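PDB 2E87: OBG-type G domain-containing protein, which probably acts as a GTP-binding protein of the Obg and NOG1 type, and is seen here with GDP bound in its G domain. Local coordinates for residues Pro176-Ser181 with Ile251-Pro256; Val286-Asp291 with Ile315-Gly320. All coordinates share one frame; numbering follows the deposited sequence.

Contact 1 (Pro176-Ser181 with Ile251-Pro256). With GDP (guanosine-5'-diphosphate), chain F.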
ATOM      1  N   PRO A 176      -4.778  -7.663 -25.095  1.00 34.08           N
ATOM      2  CA  PRO A 176      -4.735  -9.039 -24.615  1.00 36.15           C
ATOM      3  C   PRO A 176      -4.218  -9.927 -25.726  1.00 39.97           C
ATOM      4  O   PRO A 176      -4.467  -9.666 -26.906  1.00 45.05           O
ATOM      5  CB  PRO A 176      -6.198  -9.331 -24.282  1.00 38.30           C
ATOM      6  CG  PRO A 176      -6.768  -7.943 -23.983  1.00 35.55           C
ATOM      7  CD  PRO A 176      -6.153  -7.141 -25.081  1.00 33.49           C
ATOM      8  N   ASN A 177      -3.483 -10.962 -25.343  1.00 41.35           N
ATOM      9  CA  ASN A 177      -2.934 -11.933 -26.273  1.00 35.26           C
ATOM     10  C   ASN A 177      -1.841 -11.431 -27.196  1.00 38.05           C
ATOM     11  O   ASN A 177      -1.573 -12.075 -28.213  1.00 39.18           O
ATOM     12  CB  ASN A 177      -4.036 -12.544 -27.151  1.00 43.12           C
ATOM     13  CG  ASN A 177      -5.257 -12.962 -26.366  1.00 43.62           C
ATOM     14  OD1 ASN A 177      -5.166 -13.732 -25.414  1.00 45.15           O
ATOM     15  ND2 ASN A 177      -6.414 -12.452 -26.768  1.00 41.09           N
ATOM     16  N   VAL A 178      -1.206 -10.302 -26.893  1.00 33.23           N
ATOM     17  CA  VAL A 178      -0.145  -9.856 -27.792  1.00 33.32           C
ATOM     18  C   VAL A 178       1.209 -10.459 -27.420  1.00 32.20           C
ATOM     19  O   VAL A 178       2.171 -10.314 -28.156  1.00 34.81           O
ATOM     20  CB  VAL A 178      -0.003  -8.314 -27.828  1.00 36.97           C
ATOM     21  CG1 VAL A 178      -1.278  -7.681 -28.332  1.00 30.35           C
ATOM     22  CG2 VAL A 178       0.368  -7.792 -26.448  1.00 38.64           C
ATOM     23  N   GLY A 179       1.279 -11.124 -26.273  1.00 31.79           N
ATOM     24  CA  GLY A 179       2.524 -11.742 -25.845  1.00 33.33           C
ATOM     25  C   GLY A 179       3.198 -11.147 -24.620  1.00 35.86           C
ATOM     26  O   GLY A 179       4.372 -11.417 -24.361  1.00 41.37           O
ATOM     27  N   LYS A 180       2.465 -10.346 -23.859  1.00 36.99           N
ATOM     28  CA  LYS A 180       3.013  -9.719 -22.670  1.00 37.66           C
ATOM     29  C   LYS A 180       3.646 -10.714 -21.695  1.00 34.90           C
ATOM     30  O   LYS A 180       4.826 -10.588 -21.362  1.00 36.68           O
ATOM     31  CB  LYS A 180       1.929  -8.899 -21.958  1.00 33.54           C
ATOM     32  CG  LYS A 180       1.437  -7.710 -22.770  1.00 30.38           C
ATOM     33  CD  LYS A 180       0.611  -6.734 -21.913  1.00 35.54           C
ATOM     34  CE  LYS A 180      -0.674  -7.375 -21.382  1.00 30.90           C
ATOM     35  NZ  LYS A 180      -1.602  -7.743 -22.497  1.00 23.25           N
ATOM     36  N   SER A 181       2.878 -11.699 -21.237  1.00 32.94           N
ATOM     37  CA  SER A 181       3.408 -12.677 -20.287  1.00 36.81           C
ATOM     38  C   SER A 181       4.468 -13.587 -20.915  1.00 39.80           C
ATOM     39  O   SER A 181       5.408 -14.012 -20.243  1.00 40.90           O
ATOM     40  CB  SER A 181       2.282 -13.527 -19.712  1.00 40.58           C
ATOM     41  OG  SER A 181       1.627 -14.246 -20.732  1.00 39.36           O
ATOM     42  N   ILE A 251       7.458  -1.115 -21.807  1.00 32.50           N
ATOM     43  CA  ILE A 251       7.637  -1.865 -23.048  1.00 32.73           C
ATOM     44  C   ILE A 251       6.242  -2.041 -23.632  1.00 34.92           C
ATOM     45  O   ILE A 251       5.362  -2.609 -22.991  1.00 40.08           O
ATOM     46  CB  ILE A 251       8.224  -3.275 -22.835  1.00 33.79           C
ATOM     47  CG1 ILE A 251       9.713  -3.200 -22.493  1.00 33.86           C
ATOM     48  CG2 ILE A 251       8.067  -4.086 -24.112  1.00 36.91           C
ATOM     49  CD1 ILE A 251      10.327  -4.550 -22.149  1.00 26.81           C
ATOM     50  N   TYR A 252       6.033  -1.542 -24.839  1.00 34.77           N
ATOM     51  CA  TYR A 252       4.730  -1.664 -25.467  1.00 33.61           C
ATOM     52  C   TYR A 252       4.823  -2.650 -26.617  1.00 37.74           C
ATOM     53  O   TYR A 252       5.567  -2.426 -27.574  1.00 32.93           O
ATOM     54  CB  TYR A 252       4.251  -0.321 -26.005  1.00 30.00           C
ATOM     55  CG  TYR A 252       2.779  -0.343 -26.283  1.00 31.17           C
ATOM     56  CD1 TYR A 252       1.872   0.070 -25.313  1.00 32.33           C
ATOM     57  CD2 TYR A 252       2.280  -0.882 -27.471  1.00 29.48           C
ATOM     58  CE1 TYR A 252       0.499  -0.062 -25.505  1.00 35.18           C
ATOM     59  CE2 TYR A 252       0.913  -1.013 -27.674  1.00 37.20           C
ATOM     60  CZ  TYR A 252       0.026  -0.600 -26.682  1.00 37.94           C
ATOM     61  OH  TYR A 252      -1.332  -0.726 -26.850  1.00 47.66           O
ATOM     62  N   ILE A 253       4.062  -3.734 -26.519  1.00 36.38           N
ATOM     63  CA  ILE A 253       4.071  -4.752 -27.550  1.00 36.80           C
ATOM     64  C   ILE A 253       2.906  -4.641 -28.533  1.00 40.16           C
ATOM     65  O   ILE A 253       1.745  -4.573 -28.124  1.00 38.72           O
ATOM     66  CB  ILE A 253       4.004  -6.170 -26.954  1.00 34.11           C
ATOM     67  CG1 ILE A 253       5.121  -6.383 -25.927  1.00 32.79           C
ATOM     68  CG2 ILE A 253       4.103  -7.190 -28.076  1.00 30.88           C
ATOM     69  CD1 ILE A 253       5.091  -7.754 -25.260  1.00 25.31           C
ATOM     70  N   PHE A 254       3.243  -4.622 -29.821  1.00 39.87           N
ATOM     71  CA  PHE A 254       2.270  -4.602 -30.917  1.00 41.21           C
ATOM     72  C   PHE A 254       2.288  -6.016 -31.510  1.00 43.44           C
ATOM     73  O   PHE A 254       3.319  -6.684 -31.473  1.00 45.87           O
ATOM     74  CB  PHE A 254       2.693  -3.658 -32.048  1.00 38.23           C
ATOM     75  CG  PHE A 254       2.445  -2.206 -31.779  1.00 40.09           C
ATOM     76  CD1 PHE A 254       3.483  -1.377 -31.363  1.00 41.81           C
ATOM     77  CD2 PHE A 254       1.183  -1.655 -31.982  1.00 36.92           C
ATOM     78  CE1 PHE A 254       3.266  -0.021 -31.161  1.00 41.40           C
ATOM     79  CE2 PHE A 254       0.954  -0.307 -31.784  1.00 37.79           C
ATOM     80  CZ  PHE A 254       1.995   0.515 -31.373  1.00 37.83           C
ATOM     81  N   ASP A 255       1.156  -6.459 -32.054  1.00 41.66           N
ATOM     82  CA  ASP A 255       1.059  -7.767 -32.709  1.00 42.45           C
ATOM     83  C   ASP A 255       0.587  -7.502 -34.140  1.00 41.72           C
ATOM     84  O   ASP A 255      -0.609  -7.488 -34.419  1.00 38.17           O
ATOM     85  CB  ASP A 255       0.056  -8.683 -31.990  1.00 39.41           C
ATOM     86  CG  ASP A 255      -0.231  -9.967 -32.776  1.00 44.72           C
ATOM     87  OD1 ASP A 255       0.506 -10.243 -33.752  1.00 43.82           O
ATOM     88  OD2 ASP A 255      -1.184 -10.705 -32.424  1.00 44.35           O
ATOM     89  N   PRO A 256       1.526  -7.291 -35.063  1.00 44.79           N
ATOM     90  CA  PRO A 256       1.195  -7.014 -36.469  1.00 47.15           C
ATOM     91  C   PRO A 256       0.366  -8.082 -37.179  1.00 45.87           C
ATOM     92  O   PRO A 256      -0.264  -7.802 -38.187  1.00 46.55           O
ATOM     93  CB  PRO A 256       2.565  -6.835 -37.120  1.00 44.12           C
ATOM     94  CG  PRO A 256       3.432  -6.393 -35.999  1.00 50.99           C
ATOM     95  CD  PRO A 256       2.983  -7.267 -34.862  1.00 48.83           C
TER
HETATM   96  PB  GDP F 400      -0.708 -11.561 -23.139  1.00 34.29           P
HETATM   97  O1B GDP F 400      -2.198 -11.801 -22.991  1.00 35.50           O
HETATM   98  O2B GDP F 400      -0.395 -10.150 -23.869  1.00 38.01           O
HETATM   99  O3B GDP F 400       0.203 -11.980 -21.981  1.00 40.28           O
HETATM  100  O3A GDP F 400      -0.319 -12.603 -24.282  1.00 38.10           O
HETATM  101  PA  GDP F 400       0.440 -14.026 -24.155  1.00 49.44           P
HETATM  102  O1A GDP F 400       1.808 -13.864 -23.590  1.00 35.94           O
HETATM  103  O2A GDP F 400      -0.450 -15.010 -23.226  1.00 43.14           O
HETATM  104  O5' GDP F 400       0.555 -14.604 -25.651  1.00 49.60           O
HETATM  105  C5' GDP F 400      -0.774 -14.793 -26.172  1.00 49.26           C
HETATM  106  C4' GDP F 400      -0.766 -15.918 -27.225  1.00 50.05           C
HETATM  107  O4' GDP F 400       0.198 -15.586 -28.294  1.00 45.67           O
HETATM  108  C3' GDP F 400      -0.285 -17.276 -26.712  1.00 50.55           C
HETATM  109  O3' GDP F 400      -0.877 -18.556 -26.949  1.00 52.83           O
HETATM  110  C2' GDP F 400       1.242 -17.182 -26.893  1.00 50.41           C
HETATM  111  O2' GDP F 400       1.746 -18.525 -27.032  1.00 51.86           O
HETATM  112  C1' GDP F 400       1.266 -16.611 -28.296  1.00 51.49           C
HETATM  113  N9  GDP F 400       2.544 -15.964 -28.629  1.00 55.30           N
HETATM  114  C8  GDP F 400       3.333 -15.201 -27.809  1.00 58.10           C
HETATM  115  N7  GDP F 400       4.395 -14.794 -28.454  1.00 57.03           N
HETATM  116  C5  GDP F 400       4.354 -15.265 -29.724  1.00 55.60           C
HETATM  117  C6  GDP F 400       5.215 -15.160 -30.874  1.00 53.62           C
HETATM  118  O6  GDP F 400       6.263 -14.522 -30.821  1.00 48.85           O
HETATM  119  N1  GDP F 400       4.832 -15.791 -32.035  1.00 57.49           N
HETATM  120  C2  GDP F 400       3.644 -16.514 -32.096  1.00 57.60           C
HETATM  121  N2  GDP F 400       3.289 -17.132 -33.264  1.00 61.75           N
HETATM  122  N3  GDP F 400       2.848 -16.621 -31.042  1.00 56.93           N
HETATM  123  C4  GDP F 400       3.158 -16.021 -29.852  1.00 58.50           C
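D255 touches V178 through its CB, 4.0 Å from V178 CG1, while its flat carboxylate points past V178 to partners beyond. CG of D255 is anti to the backbone N (chi1 171°), which turns the two oxygens toward those partners. OD1 is hydrogen-bonded to S257 OG. OD2 takes C260 N and a salt bridge from K289. The F254 ring lies on the other side of the strand, with Y252 CD2 over one face near the rim.

I253 supplies most of the remaining packing. Its CB meets V178 CG2 at 4.0 Å, and its CG2 lies 3.7 Å from V178 O. The extended I253 side chain carries CD1 to K180 CA at 3.9 Å.

The other side of 176-181 grips GDP, as a P-loop (Walker A) does. GDP O2B accepts from K180 N at 2.9 Å, from K180 NZ at 3.0 Å and from G179 N. The K180 chain bends at chi3 and chi4 to bring NZ back to the phosphate; NZ also bonds G174 O. S181 N reaches GDP O3B at 2.8 Å in a nearly straight bond (175°).

G179 is the N-cap of helix 180-187. Strand 249-254 runs between strands 169-173 and 283-287, and F254 rests on helix 295-307.

Contact 2 (Val286-Asp291 with Ile315-Gly320). With GDP (guanosine-5'-diphosphate), chain F.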
ATOM      1  N   VAL A 286       8.108  -2.834 -28.978  1.00 43.20           N
ATOM      2  CA  VAL A 286       8.503  -4.126 -29.477  1.00 41.97           C
ATOM      3  C   VAL A 286       7.422  -4.590 -30.450  1.00 44.60           C
ATOM      4  O   VAL A 286       6.225  -4.460 -30.166  1.00 44.36           O
ATOM      5  CB  VAL A 286       8.634  -5.142 -28.310  1.00 44.13           C
ATOM      6  CG1 VAL A 286       8.491  -6.549 -28.828  1.00 48.18           C
ATOM      7  CG2 VAL A 286       9.995  -4.993 -27.628  1.00 41.59           C
ATOM      8  N   ILE A 287       7.841  -5.102 -31.603  1.00 43.29           N
ATOM      9  CA  ILE A 287       6.911  -5.625 -32.608  1.00 42.82           C
ATOM     10  C   ILE A 287       7.038  -7.152 -32.531  1.00 45.45           C
ATOM     11  O   ILE A 287       7.996  -7.736 -33.047  1.00 45.03           O
ATOM     12  CB  ILE A 287       7.290  -5.123 -34.012  1.00 41.58           C
ATOM     13  CG1 ILE A 287       7.279  -3.599 -34.017  1.00 40.91           C
ATOM     14  CG2 ILE A 287       6.324  -5.652 -35.043  1.00 43.48           C
ATOM     15  CD1 ILE A 287       7.443  -2.980 -35.391  1.00 40.44           C
ATOM     16  N   ASN A 288       6.071  -7.785 -31.871  1.00 44.99           N
ATOM     17  CA  ASN A 288       6.077  -9.230 -31.649  1.00 43.09           C
ATOM     18  C   ASN A 288       5.456 -10.054 -32.761  1.00 48.02           C
ATOM     19  O   ASN A 288       4.977  -9.511 -33.748  1.00 49.96           O
ATOM     20  CB  ASN A 288       5.368  -9.533 -30.326  1.00 46.52           C
ATOM     21  CG  ASN A 288       5.724 -10.902 -29.759  1.00 50.36           C
ATOM     22  OD1 ASN A 288       6.879 -11.339 -29.810  1.00 50.73           O
ATOM     23  ND2 ASN A 288       4.733 -11.572 -29.190  1.00 44.52           N
ATOM     24  N   LYS A 289       5.461 -11.374 -32.589  1.00 51.14           N
ATOM     25  CA  LYS A 289       4.915 -12.289 -33.595  1.00 58.28           C
ATOM     26  C   LYS A 289       5.554 -12.120 -34.991  1.00 56.61           C
ATOM     27  O   LYS A 289       4.878 -12.301 -36.000  1.00 55.09           O
ATOM     28  CB  LYS A 289       3.389 -12.111 -33.735  1.00 58.30           C
ATOM     29  CG  LYS A 289       2.523 -12.913 -32.772  1.00 55.95           C
ATOM     30  CD  LYS A 289       2.254 -12.161 -31.492  1.00 51.09           C
ATOM     31  CE  LYS A 289       1.289 -12.939 -30.601  1.00 55.34           C
ATOM     32  NZ  LYS A 289      -0.102 -12.963 -31.132  1.00 49.99           N
ATOM     33  N   ILE A 290       6.835 -11.773 -35.065  1.00 53.95           N
ATOM     34  CA  ILE A 290       7.459 -11.616 -36.377  1.00 60.53           C
ATOM     35  C   ILE A 290       7.565 -12.955 -37.118  1.00 63.88           C
ATOM     36  O   ILE A 290       7.718 -12.983 -38.339  1.00 60.29           O
ATOM     37  CB  ILE A 290       8.874 -11.011 -36.281  1.00 58.47           C
ATOM     38  CG1 ILE A 290       9.770 -11.898 -35.414  1.00 59.28           C
ATOM     39  CG2 ILE A 290       8.798  -9.606 -35.741  1.00 61.75           C
ATOM     40  CD1 ILE A 290      11.180 -11.380 -35.288  1.00 55.16           C
ATOM     41  N   ASP A 291       7.480 -14.057 -36.375  1.00 67.71           N
ATOM     42  CA  ASP A 291       7.575 -15.400 -36.948  1.00 69.37           C
ATOM     43  C   ASP A 291       6.321 -15.825 -37.718  1.00 73.08           C
ATOM     44  O   ASP A 291       6.349 -16.792 -38.481  1.00 71.03           O
ATOM     45  CB  ASP A 291       7.853 -16.423 -35.839  1.00 67.86           C
ATOM     46  CG  ASP A 291       6.741 -16.473 -34.797  1.00 67.49           C
ATOM     47  OD1 ASP A 291       6.468 -15.426 -34.179  1.00 72.30           O
ATOM     48  OD2 ASP A 291       6.141 -17.550 -34.595  1.00 63.00           O
ATOM     49  N   ILE A 315      10.718  -8.799 -32.744  1.00 49.36           N
ATOM     50  CA  ILE A 315      10.960 -10.011 -31.949  1.00 45.93           C
ATOM     51  C   ILE A 315       9.896 -11.100 -32.092  1.00 47.32           C
ATOM     52  O   ILE A 315       8.873 -10.928 -32.756  1.00 51.00           O
ATOM     53  CB  ILE A 315      11.025  -9.708 -30.409  1.00 44.98           C
ATOM     54  CG1 ILE A 315       9.607  -9.539 -29.847  1.00 50.26           C
ATOM     55  CG2 ILE A 315      11.830  -8.441 -30.131  1.00 48.30           C
ATOM     56  CD1 ILE A 315       9.521  -9.498 -28.320  1.00 45.21           C
ATOM     57  N   SER A 316      10.157 -12.225 -31.434  1.00 49.44           N
ATOM     58  CA  SER A 316       9.241 -13.358 -31.381  1.00 49.83           C
ATOM     59  C   SER A 316       9.398 -13.910 -29.974  1.00 49.67           C
ATOM     60  O   SER A 316      10.285 -14.713 -29.707  1.00 51.01           O
ATOM     61  CB  SER A 316       9.605 -14.435 -32.399  1.00 50.02           C
ATOM     62  OG  SER A 316       8.881 -15.628 -32.130  1.00 48.95           O
ATOM     63  N   ALA A 317       8.545 -13.446 -29.069  1.00 55.00           N
ATOM     64  CA  ALA A 317       8.595 -13.874 -27.680  1.00 59.43           C
ATOM     65  C   ALA A 317       8.541 -15.395 -27.549  1.00 59.40           C
ATOM     66  O   ALA A 317       9.183 -15.976 -26.669  1.00 59.80           O
ATOM     67  CB  ALA A 317       7.439 -13.234 -26.895  1.00 54.61           C
ATOM     68  N   LEU A 318       7.780 -16.036 -28.431  1.00 60.79           N
ATOM     69  CA  LEU A 318       7.633 -17.483 -28.382  1.00 64.78           C
ATOM     70  C   LEU A 318       8.913 -18.229 -28.744  1.00 66.37           C
ATOM     71  O   LEU A 318       9.299 -19.173 -28.058  1.00 66.53           O
ATOM     72  CB  LEU A 318       6.506 -17.940 -29.314  1.00 63.84           C
ATOM     73  CG  LEU A 318       5.537 -18.999 -28.770  1.00 66.71           C
ATOM     74  CD1 LEU A 318       4.611 -19.447 -29.886  1.00 68.01           C
ATOM     75  CD2 LEU A 318       6.298 -20.194 -28.217  1.00 64.43           C
ATOM     76  N   LYS A 319       9.575 -17.799 -29.813  1.00 66.97           N
ATOM     77  CA  LYS A 319      10.780 -18.475 -30.254  1.00 67.54           C
ATOM     78  C   LYS A 319      12.112 -17.891 -29.794  1.00 68.68           C
ATOM     79  O   LYS A 319      13.168 -18.399 -30.172  1.00 72.27           O
ATOM     80  CB  LYS A 319      10.762 -18.596 -31.773  1.00 66.22           C
ATOM     81  CG  LYS A 319       9.664 -19.507 -32.271  1.00 66.78           C
ATOM     82  CD  LYS A 319       9.775 -19.704 -33.763  1.00 76.37           C
ATOM     83  CE  LYS A 319       8.759 -20.702 -34.264  1.00 77.66           C
ATOM     84  NZ  LYS A 319       8.810 -20.766 -35.748  1.00 81.88           N
ATOM     85  N   GLY A 320      12.078 -16.838 -28.983  1.00 64.53           N
ATOM     86  CA  GLY A 320      13.321 -16.264 -28.501  1.00 59.78           C
ATOM     87  C   GLY A 320      14.040 -15.361 -29.481  1.00 61.26           C
ATOM     88  O   GLY A 320      15.104 -14.817 -29.164  1.00 65.19           O
TER
HETATM   89  PB  GDP F 400      -0.708 -11.561 -23.139  1.00 34.29           P
HETATM   90  O1B GDP F 400      -2.198 -11.801 -22.991  1.00 35.50           O
HETATM   91  O2B GDP F 400      -0.395 -10.150 -23.869  1.00 38.01           O
HETATM   92  O3B GDP F 400       0.203 -11.980 -21.981  1.00 40.28           O
HETATM   93  O3A GDP F 400      -0.319 -12.603 -24.282  1.00 38.10           O
HETATM   94  PA  GDP F 400       0.440 -14.026 -24.155  1.00 49.44           P
HETATM   95  O1A GDP F 400       1.808 -13.864 -23.590  1.00 35.94           O
HETATM   96  O2A GDP F 400      -0.450 -15.010 -23.226  1.00 43.14           O
HETATM   97  O5' GDP F 400       0.555 -14.604 -25.651  1.00 49.60           O
HETATM   98  C5' GDP F 400      -0.774 -14.793 -26.172  1.00 49.26           C
HETATM   99  C4' GDP F 400      -0.766 -15.918 -27.225  1.00 50.05           C
HETATM  100  O4' GDP F 400       0.198 -15.586 -28.294  1.00 45.67           O
HETATM  101  C3' GDP F 400      -0.285 -17.276 -26.712  1.00 50.55           C
HETATM  102  O3' GDP F 400      -0.877 -18.556 -26.949  1.00 52.83           O
HETATM  103  C2' GDP F 400       1.242 -17.182 -26.893  1.00 50.41           C
HETATM  104  O2' GDP F 400       1.746 -18.525 -27.032  1.00 51.86           O
HETATM  105  C1' GDP F 400       1.266 -16.611 -28.296  1.00 51.49           C
HETATM  106  N9  GDP F 400       2.544 -15.964 -28.629  1.00 55.30           N
HETATM  107  C8  GDP F 400       3.333 -15.201 -27.809  1.00 58.10           C
HETATM  108  N7  GDP F 400       4.395 -14.794 -28.454  1.00 57.03           N
HETATM  109  C5  GDP F 400       4.354 -15.265 -29.724  1.00 55.60           C
HETATM  110  C6  GDP F 400       5.215 -15.160 -30.874  1.00 53.62           C
HETATM  111  O6  GDP F 400       6.263 -14.522 -30.821  1.00 48.85           O
HETATM  112  N1  GDP F 400       4.832 -15.791 -32.035  1.00 57.49           N
HETATM  113  C2  GDP F 400       3.644 -16.514 -32.096  1.00 57.60           C
HETATM  114  N2  GDP F 400       3.289 -17.132 -33.264  1.00 61.75           N
HETATM  115  N3  GDP F 400       2.848 -16.621 -31.042  1.00 56.93           N
HETATM  116  C4  GDP F 400       3.158 -16.021 -29.852  1.00 58.50           C
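The guanine pocket of the G domain is built here, where D291 and S316 meet beside the base. N288, K289 and D291 form an NKxD sequence, and S316 and A317 begin the second base-binding loop.

D291 holds the Watson-Crick edge of guanine with both carboxylate oxygens. GDP N1 donates to D291 OD1 at 2.7 Å, almost straight (173°). GDP N2 donates to D291 OD2 at 3.2 Å. S316 OG sits close to both GDP O6 and D291 OD1. S316 OG also accepts from K319 N, an ST motif that ties the hydroxyl to its own loop. L318 N completes the grip on GDP O6, at 3.2 Å.

N288 borders the base itself, with ND2 close to GDP N7. Its CG is anti to the backbone N (chi1 -160°), which brings OD1 to A317 N at 2.8 Å. A317 N approaches OD1 in the plane of the amide, along a lone pair, and the bond is close to straight (168°). N288 ND2 is bonded to V178 O, so one amide links both base loops to the phosphate loop.

The purine is sandwiched. The K289 chain lies over one face, with CE 3.7 Å from GDP C4; the partner of its NZ is D255. L318 covers the opposite face, with CB 3.4 Å from GDP C6.

Backbone bonds join the two loops: I315 N to I287 O at 2.9 Å, and I290 N to I315 O at 3.2 Å. I290 also packs its side chain against I315 O.

Two loops after neighbouring strands, one reading N1 and N2 and the other O6, are the arrangement of the fourth and fifth G motifs of P-loop GTPases, which selects guanine.

The centres of contacts 1 and 2 lie 9 Å apart in one G domain, and both touch the same GDP. Along the chain, both segments of contact 1 precede those of contact 2. They share one sheet, in which strands 249-254 and 283-287 are neighbours. Y252 O and V286 N, 2.9 Å apart, probably form one of the hydrogen bonds joining these strands. Just past strand 249-254, P256 packs on I287. The salt bridge between D255 and K289 is a further tie between the contacts. Contact 1 thus serves the phosphates and contact 2 the base, so loops at the C-terminal ends of the strands hold the two ends of the nucleotide.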